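Local coordinates for zinc uptake regulation protein (Escherichia coli, PDB 4MTE) that represses the zinc-uptake genes znuACB by binding their operator DNA, with zinc as its cofactor, at residues Ala18-Arg23 with Leu71-Val76; Phe75-Glu80 with Val109-Ala114. All coordinates share one frame; numbering follows the deposited sequence.

How the interactions relate
Interactions 1 and 2 follow one another along the chain, sharing Phe75 and Val76, where the loop after helix 60-72 runs into strand 76-79. Their centres lie about 17 Å apart. Interaction 1 stays within the winged-helix DNA-binding domain, joining the end of helix 6-20 to the end of helix 60-72. Interaction 2 connects that domain to the rest of the chain, zinc tying strand 76-79, an outer strand of the small antiparallel sheet, to strand 109-112 of the second sheet. The two contacts also touch directly, Leu71 CD2 packing 3.7 Å from Lys78 N. The helical DNA-binding core is thus only a few residues removed from the zinc site, consistent with zinc-dependent operator binding.

Interaction 1 of 2, residues Ala18-Arg23 with Leu71-Val76; sequences AQRNVR and LEQGFV. With nucleotides of chain E.
Arg20 and Gln73, each close to where its helix finishes, meet across this contact, and one arginine nitrogen does most of the work. From CB the arginine chain runs extended to NE, with CG lying anti to the carbonyl carbon. CD is the first atom to arrive, 3.2 Å from Gln73 OE1; NE passes the same oxygen more loosely, and NH1 then takes two acceptors of one residue. Its bond to Gln73 OE1 is short, 2.7 Å. That bond is bent to 133° at the hydrogen, and the oxygen is tilted from the guanidinium plane. The bond from NH1 to the backbone Gln73 O is longer, 3.0 Å. It is also much straighter, at 163°, with the donor in the carbonyl plane on a lone pair. Beyond this grip, NH1 lies 4.2 Å from Phe75 CZ.

Both segments here are helix ends: Asn21 and Gly74 each take positive phi in a Schellman motif, so the contact joins two C-terminal helix ends within the winged-helix domain of this Fur-family repressor. The bend of Gln73 at chi2 (-54°) presents the face of its amide to Val22. There Val22 CG2 stands over Gln73 CD at 3.9 Å, while Val22 CG1 approaches NE2. Nearer the backbone, Gln73 CB rests 3.6 Å above one face of the Phe75 ring, toward the rim. An alanine in place of Gln73 would probably leave Arg20 held by the backbone carbonyl alone across this contact and strip Val22 of its amide neighbour. Phe75 itself is buried against Ala13 and Cys17 of helix 6-20 and Leu32 of helix 26-36. Next to Val22, Arg23 lays one face of its guanidinium over the sugar-phosphate backbone of DA4 and DG5 of chain E.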
loop_
_atom_site.group_PDB
_atom_site.type_symbol
_atom_site.label_atom_id
_atom_site.label_comp_id
_atom_site.label_asym_id
_atom_site.label_seq_id
_atom_site.Cartn_x
_atom_site.Cartn_y
_atom_site.Cartn_z
ATOM N N ALA D 18 40.557 8.316 9.342
ATOM C CA ALA D 18 41.681 9.246 9.400
ATOM C C ALA D 18 42.794 8.821 8.441
ATOM O O ALA D 18 43.374 9.653 7.745
ATOM C CB ALA D 18 42.218 9.351 10.822
ATOM N N GLN D 19 43.088 7.525 8.405
ATOM C CA GLN D 19 44.118 6.998 7.509
ATOM C C GLN D 19 43.777 7.175 6.027
ATOM O O GLN D 19 44.669 7.349 5.198
ATOM C CB GLN D 19 44.377 5.519 7.813
ATOM C CG GLN D 19 45.124 5.283 9.121
ATOM C CD GLN D 19 45.294 3.814 9.456
ATOM O OE1 GLN D 19 44.414 2.999 9.186
ATOM N NE2 GLN D 19 46.430 3.468 10.050
ATOM N N ARG D 20 42.490 7.133 5.697
ATOM C CA ARG D 20 42.050 7.208 4.306
ATOM C C ARG D 20 41.749 8.635 3.866
ATOM O O ARG D 20 41.400 8.867 2.709
ATOM C CB ARG D 20 40.797 6.361 4.107
ATOM C CG ARG D 20 40.994 4.876 4.307
ATOM C CD ARG D 20 39.651 4.175 4.299
ATOM N NE ARG D 20 39.772 2.724 4.369
ATOM C CZ ARG D 20 38.766 1.903 4.648
ATOM N NH1 ARG D 20 37.554 2.387 4.894
ATOM N NH2 ARG D 20 38.971 0.596 4.691
ATOM N N ASN D 21 41.887 9.585 4.787
ATOM C CA ASN D 21 41.515 10.972 4.527
ATOM C C ASN D 21 40.070 11.089 4.045
ATOM O O ASN D 21 39.785 11.767 3.058
ATOM C CB ASN D 21 42.470 11.614 3.514
ATOM C CG ASN D 21 43.872 11.792 4.067
ATOM O OD1 ASN D 21 44.050 12.156 5.230
ATOM N ND2 ASN D 21 44.875 11.535 3.236
ATOM N N VAL D 22 39.171 10.400 4.742
ATOM C CA VAL D 22 37.737 10.584 4.560
ATOM C C VAL D 22 37.163 11.069 5.883
ATOM O O VAL D 22 37.722 10.793 6.945
ATOM C CB VAL D 22 37.037 9.286 4.104
ATOM C CG1 VAL D 22 37.581 8.845 2.746
ATOM C CG2 VAL D 22 37.204 8.181 5.145
ATOM N N ARG D 23 36.050 11.790 5.821
ATOM C CA ARG D 23 35.526 12.470 6.996
ATOM C C ARG D 23 34.477 11.637 7.713
ATOM O O ARG D 23 33.386 11.413 7.192
ATOM C CB ARG D 23 34.929 13.816 6.594
ATOM C CG ARG D 23 35.804 14.611 5.649
ATOM C CD ARG D 23 35.382 16.061 5.632
ATOM N NE ARG D 23 35.629 16.698 4.343
ATOM C CZ ARG D 23 35.105 17.862 3.975
ATOM N NH1 ARG D 23 34.300 18.522 4.798
ATOM N NH2 ARG D 23 35.383 18.367 2.783
ATOM N N LEU D 71 28.738 2.280 4.158
ATOM C CA LEU D 71 28.766 1.129 3.262
ATOM C C LEU D 71 30.002 1.188 2.385
ATOM O O LEU D 71 30.689 0.187 2.190
ATOM C CB LEU D 71 27.523 1.109 2.377
ATOM C CG LEU D 71 26.245 0.589 3.029
ATOM C CD1 LEU D 71 25.026 1.022 2.225
ATOM C CD2 LEU D 71 26.306 -0.925 3.156
ATOM N N GLU D 72 30.275 2.372 1.852
ATOM C CA GLU D 72 31.430 2.570 0.989
ATOM C C GLU D 72 32.731 2.297 1.741
ATOM O O GLU D 72 33.649 1.688 1.196
ATOM C CB GLU D 72 31.432 3.992 0.428
ATOM C CG GLU D 72 32.433 4.217 -0.694
ATOM C CD GLU D 72 32.358 5.617 -1.273
ATOM O OE1 GLU D 72 31.471 6.390 -0.851
ATOM O OE2 GLU D 72 33.185 5.943 -2.150
ATOM N N GLN D 73 32.807 2.742 2.993
ATOM C CA GLN D 73 34.001 2.512 3.808
ATOM C C GLN D 73 34.039 1.107 4.420
ATOM O O GLN D 73 35.030 0.725 5.041
ATOM C CB GLN D 73 34.122 3.580 4.900
ATOM C CG GLN D 73 34.279 4.998 4.355
ATOM C CD GLN D 73 35.437 5.128 3.379
ATOM O OE1 GLN D 73 36.507 4.560 3.592
ATOM N NE2 GLN D 73 35.225 5.869 2.297
ATOM N N GLY D 74 32.962 0.347 4.248
ATOM C CA GLY D 74 32.958 -1.063 4.603
ATOM C C GLY D 74 32.670 -1.366 6.063
ATOM O O GLY D 74 32.913 -2.480 6.526
ATOM N N PHE D 75 32.142 -0.385 6.787
ATOM C CA PHE D 75 31.805 -0.564 8.197
ATOM C C PHE D 75 30.446 -1.233 8.358
ATOM O O PHE D 75 30.165 -1.850 9.386
ATOM C CB PHE D 75 31.800 0.789 8.909
ATOM C CG PHE D 75 33.084 1.549 8.765
ATOM C CD1 PHE D 75 34.294 0.881 8.728
ATOM C CD2 PHE D 75 33.083 2.927 8.654
ATOM C CE1 PHE D 75 35.476 1.571 8.589
ATOM C CE2 PHE D 75 34.267 3.621 8.514
ATOM C CZ PHE D 75 35.464 2.940 8.482
ATOM N N VAL D 76 29.612 -1.111 7.329
ATOM C CA VAL D 76 28.245 -1.620 7.365
ATOM C C VAL D 76 27.983 -2.521 6.163
ATOM O O VAL D 76 28.589 -2.352 5.106
ATOM C CB VAL D 76 27.226 -0.448 7.375
ATOM C CG1 VAL D 76 25.785 -0.955 7.301
ATOM C CG2 VAL D 76 27.427 0.417 8.614
ATOM P P DA E 4 34.809 15.471 -3.971
ATOM O OP1 DA E 4 35.645 14.257 -3.851
ATOM O OP2 DA E 4 33.739 15.531 -4.993
ATOM O "O5'" DA E 4 34.175 15.769 -2.534
ATOM C "C5'" DA E 4 35.043 15.991 -1.428
ATOM C "C4'" DA E 4 34.270 16.489 -0.220
ATOM O "O4'" DA E 4 33.751 17.817 -0.494
ATOM C "C3'" DA E 4 33.077 15.622 0.166
ATOM O "O3'" DA E 4 33.118 15.349 1.563
ATOM C "C2'" DA E 4 31.865 16.458 -0.238
ATOM C "C1'" DA E 4 32.388 17.883 -0.128
ATOM N N9 DA E 4 31.714 18.841 -1.002
ATOM C C8 DA E 4 31.601 18.790 -2.362
ATOM N N7 DA E 4 30.938 19.799 -2.878
ATOM C C5 DA E 4 30.593 20.564 -1.778
ATOM C C6 DA E 4 29.880 21.770 -1.647
ATOM N N6 DA E 4 29.368 22.437 -2.686
ATOM N N1 DA E 4 29.715 22.263 -0.404
ATOM C C2 DA E 4 30.230 21.591 0.631
ATOM N N3 DA E 4 30.917 20.452 0.633
ATOM C C4 DA E 4 31.065 19.987 -0.615
ATOM P P DG E 5 32.092 14.299 2.216
ATOM O OP1 DG E 5 32.827 13.541 3.254
ATOM O OP2 DG E 5 31.413 13.575 1.117
ATOM O "O5'" DG E 5 31.015 15.229 2.941
ATOM C "C5'" DG E 5 31.455 16.088 3.984
ATOM C "C4'" DG E 5 30.330 16.973 4.486
ATOM O "O4'" DG E 5 30.006 17.951 3.468
ATOM C "C3'" DG E 5 29.036 16.243 4.832
ATOM O "O3'" DG E 5 28.797 16.403 6.231
ATOM C "C2'" DG E 5 27.967 16.880 3.936
ATOM C "C1'" DG E 5 28.613 18.167 3.435
ATOM N N9 DG E 5 28.274 18.561 2.069
ATOM C C8 DG E 5 28.602 17.910 0.903
ATOM N N7 DG E 5 28.169 18.515 -0.169
ATOM C C5 DG E 5 27.519 19.643 0.320
ATOM C C6 DG E 5 26.850 20.683 -0.366
ATOM O O6 DG E 5 26.692 20.818 -1.587
ATOM N N1 DG E 5 26.331 21.635 0.511
ATOM C C2 DG E 5 26.446 21.588 1.882
ATOM N N2 DG E 5 25.886 22.589 2.578
ATOM N N3 DG E 5 27.070 20.620 2.539
ATOM C C4 DG E 5 27.579 19.688 1.696
#

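Interaction 2 of 2, residues Phe75-Glu80 with Val109-Ala114; sequences FVHKVE and VKEECA. With ZN (zinc ion), chain N; nucleotides of chain F.
Strands 76-79 and 109-112 belong to different sheets, and their nearest CA atoms, those of His77 and Glu111, are 9.4 Å apart, so side chains must span the gap. They do so through a zinc ion. The imidazole of His77 binds it by NE2 at 2.0 Å. Glu111 binds with both carboxylate oxygens, OE1 at 2.0 Å and OE2 at 2.1 Å from the zinc, its side chain crossing that of His77 at about a right angle. Its CG is anti to the backbone N (chi1 -169°), and the extended chain beyond it brings the carboxylate to the metal. Ring and carboxylate planes stand 87° apart. His77 NE2 and Glu111 OE1 are only 3.0 Å apart because they share the metal, not a hydrogen bond. Cys88 and His96 complete the site. Next to His77, Lys78 NZ donates a 2.7 Å hydrogen bond to OP1 of DA21 of chain F, at the DNA backbone. Since strand 76-79 is joined to strand 109-112 here by metal ligation, with no hydrogen bond between the two segments, loss of zinc would probably loosen their relative placement, consistent with zinc serving as the cofactor for DNA binding.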
loop_
_atom_site.group_PDB
_atom_site.type_symbol
_atom_site.label_atom_id
_atom_site.label_comp_id
_atom_site.label_asym_id
_atom_site.label_seq_id
_atom_site.Cartn_x
_atom_site.Cartn_y
_atom_site.Cartn_z
ATOM N N PHE D 75 32.142 -0.385 6.787
ATOM C CA PHE D 75 31.805 -0.564 8.197
ATOM C C PHE D 75 30.446 -1.233 8.358
ATOM O O PHE D 75 30.165 -1.850 9.386
ATOM C CB PHE D 75 31.800 0.789 8.909
ATOM C CG PHE D 75 33.084 1.549 8.765
ATOM C CD1 PHE D 75 34.294 0.881 8.728
ATOM C CD2 PHE D 75 33.083 2.927 8.654
ATOM C CE1 PHE D 75 35.476 1.571 8.589
ATOM C CE2 PHE D 75 34.267 3.621 8.514
ATOM C CZ PHE D 75 35.464 2.940 8.482
ATOM N N VAL D 76 29.612 -1.111 7.329
ATOM C CA VAL D 76 28.245 -1.620 7.365
ATOM C C VAL D 76 27.983 -2.521 6.163
ATOM O O VAL D 76 28.589 -2.352 5.106
ATOM C CB VAL D 76 27.226 -0.448 7.375
ATOM C CG1 VAL D 76 25.785 -0.955 7.301
ATOM C CG2 VAL D 76 27.427 0.417 8.614
ATOM N N HIS D 77 27.097 -3.495 6.354
ATOM C CA HIS D 77 26.592 -4.318 5.265
ATOM C C HIS D 77 25.095 -4.107 5.136
ATOM O O HIS D 77 24.389 -3.907 6.133
ATOM C CB HIS D 77 26.860 -5.799 5.522
ATOM C CG HIS D 77 28.312 -6.152 5.562
ATOM N ND1 HIS D 77 29.141 -6.020 4.471
ATOM C CD2 HIS D 77 29.079 -6.643 6.563
ATOM C CE1 HIS D 77 30.362 -6.407 4.800
ATOM N NE2 HIS D 77 30.350 -6.789 6.062
ATOM N N LYS D 78 24.621 -4.156 3.898
ATOM C CA LYS D 78 23.200 -4.150 3.614
ATOM C C LYS D 78 22.716 -5.591 3.558
ATOM O O LYS D 78 23.311 -6.428 2.877
ATOM C CB LYS D 78 22.930 -3.464 2.276
ATOM C CG LYS D 78 21.459 -3.374 1.916
ATOM C CD LYS D 78 21.267 -2.761 0.543
ATOM C CE LYS D 78 19.798 -2.565 0.217
ATOM N NZ LYS D 78 19.170 -1.554 1.109
ATOM N N VAL D 79 21.637 -5.877 4.279
ATOM C CA VAL D 79 20.994 -7.184 4.221
ATOM C C VAL D 79 19.900 -7.128 3.154
ATOM O O VAL D 79 18.857 -6.508 3.356
ATOM C CB VAL D 79 20.385 -7.573 5.587
ATOM C CG1 VAL D 79 19.957 -9.035 5.583
ATOM C CG2 VAL D 79 21.378 -7.296 6.718
ATOM N N GLU D 80 20.149 -7.788 2.023
ATOM C CA GLU D 80 19.334 -7.634 0.817
ATOM C C GLU D 80 18.006 -8.394 0.842
ATOM O O GLU D 80 17.046 -7.980 0.193
ATOM C CB GLU D 80 20.132 -8.094 -0.405
ATOM C CG GLU D 80 21.445 -7.355 -0.622
ATOM C CD GLU D 80 21.254 -5.960 -1.188
ATOM O OE1 GLU D 80 20.098 -5.503 -1.292
ATOM O OE2 GLU D 80 22.271 -5.323 -1.534
ATOM N N VAL D 109 21.350 -11.115 13.778
ATOM C CA VAL D 109 22.113 -11.635 12.650
ATOM C C VAL D 109 23.582 -11.840 12.994
ATOM O O VAL D 109 24.162 -11.067 13.758
ATOM C CB VAL D 109 22.005 -10.719 11.406
ATOM C CG1 VAL D 109 20.551 -10.559 10.983
ATOM C CG2 VAL D 109 22.647 -9.360 11.671
ATOM N N LYS D 110 24.175 -12.886 12.426
ATOM C CA LYS D 110 25.603 -13.148 12.603
ATOM C C LYS D 110 26.337 -13.089 11.270
ATOM O O LYS D 110 25.974 -13.796 10.323
ATOM C CB LYS D 110 25.828 -14.513 13.260
ATOM C CG LYS D 110 26.094 -14.447 14.761
ATOM C CD LYS D 110 27.526 -14.019 15.076
ATOM C CE LYS D 110 28.524 -15.129 14.776
ATOM N NZ LYS D 110 29.893 -14.817 15.280
ATOM N N GLU D 111 27.360 -12.237 11.196
ATOM C CA GLU D 111 28.259 -12.232 10.049
ATOM C C GLU D 111 29.355 -13.261 10.290
ATOM O O GLU D 111 30.122 -13.146 11.245
ATOM C CB GLU D 111 28.889 -10.853 9.795
ATOM C CG GLU D 111 29.594 -10.826 8.443
ATOM C CD GLU D 111 30.372 -9.557 8.119
ATOM O OE1 GLU D 111 30.988 -9.536 7.048
ATOM O OE2 GLU D 111 30.399 -8.578 8.884
ATOM N N GLU D 112 29.420 -14.266 9.421
ATOM C CA GLU D 112 30.422 -15.319 9.535
ATOM C C GLU D 112 31.166 -15.486 8.216
ATOM O O GLU D 112 30.554 -15.626 7.158
ATOM C CB GLU D 112 29.767 -16.637 9.948
ATOM C CG GLU D 112 28.793 -16.489 11.110
ATOM C CD GLU D 112 28.676 -17.746 11.956
ATOM O OE1 GLU D 112 29.723 -18.321 12.327
ATOM O OE2 GLU D 112 27.534 -18.156 12.257
ATOM N N CYS D 113 32.492 -15.467 8.290
ATOM C CA CYS D 113 33.326 -15.585 7.103
ATOM C C CYS D 113 33.152 -16.956 6.464
ATOM O O CYS D 113 32.722 -17.907 7.116
ATOM C CB CYS D 113 34.795 -15.360 7.462
ATOM S SG CYS D 113 35.897 -15.291 6.031
ATOM N N ALA D 114 33.496 -17.055 5.184
ATOM C CA ALA D 114 33.352 -18.303 4.446
ATOM C C ALA D 114 34.087 -18.222 3.111
ATOM O O ALA D 114 33.505 -17.844 2.094
ATOM C CB ALA D 114 31.876 -18.621 4.224
HETATM ZN ZN ZN N . 31.599 -7.693 7.363
ATOM P P DA F 21 15.879 0.521 1.390
ATOM O OP1 DA F 21 16.701 -0.500 0.709
ATOM O OP2 DA F 21 16.162 0.903 2.790
ATOM O "O5'" DA F 21 15.929 1.846 0.507
ATOM C "C5'" DA F 21 15.627 1.726 -0.869
ATOM C "C4'" DA F 21 15.648 3.079 -1.555
ATOM O "O4'" DA F 21 14.573 3.901 -1.043
ATOM C "C3'" DA F 21 16.917 3.904 -1.359
ATOM O "O3'" DA F 21 17.626 3.888 -2.587
ATOM C "C2'" DA F 21 16.427 5.301 -0.955
ATOM C "C1'" DA F 21 14.941 5.241 -1.284
ATOM N N9 DA F 21 14.071 6.108 -0.497
ATOM C C8 DA F 21 13.713 5.982 0.818
ATOM N N7 DA F 21 12.897 6.926 1.236
ATOM C C5 DA F 21 12.705 7.715 0.114
ATOM C C6 DA F 21 11.947 8.879 -0.122
ATOM N N6 DA F 21 11.193 9.495 0.795
ATOM N N1 DA F 21 11.994 9.396 -1.363
ATOM C C2 DA F 21 12.736 8.803 -2.301
ATOM N N3 DA F 21 13.485 7.713 -2.201
ATOM C C4 DA F 21 13.422 7.220 -0.959
#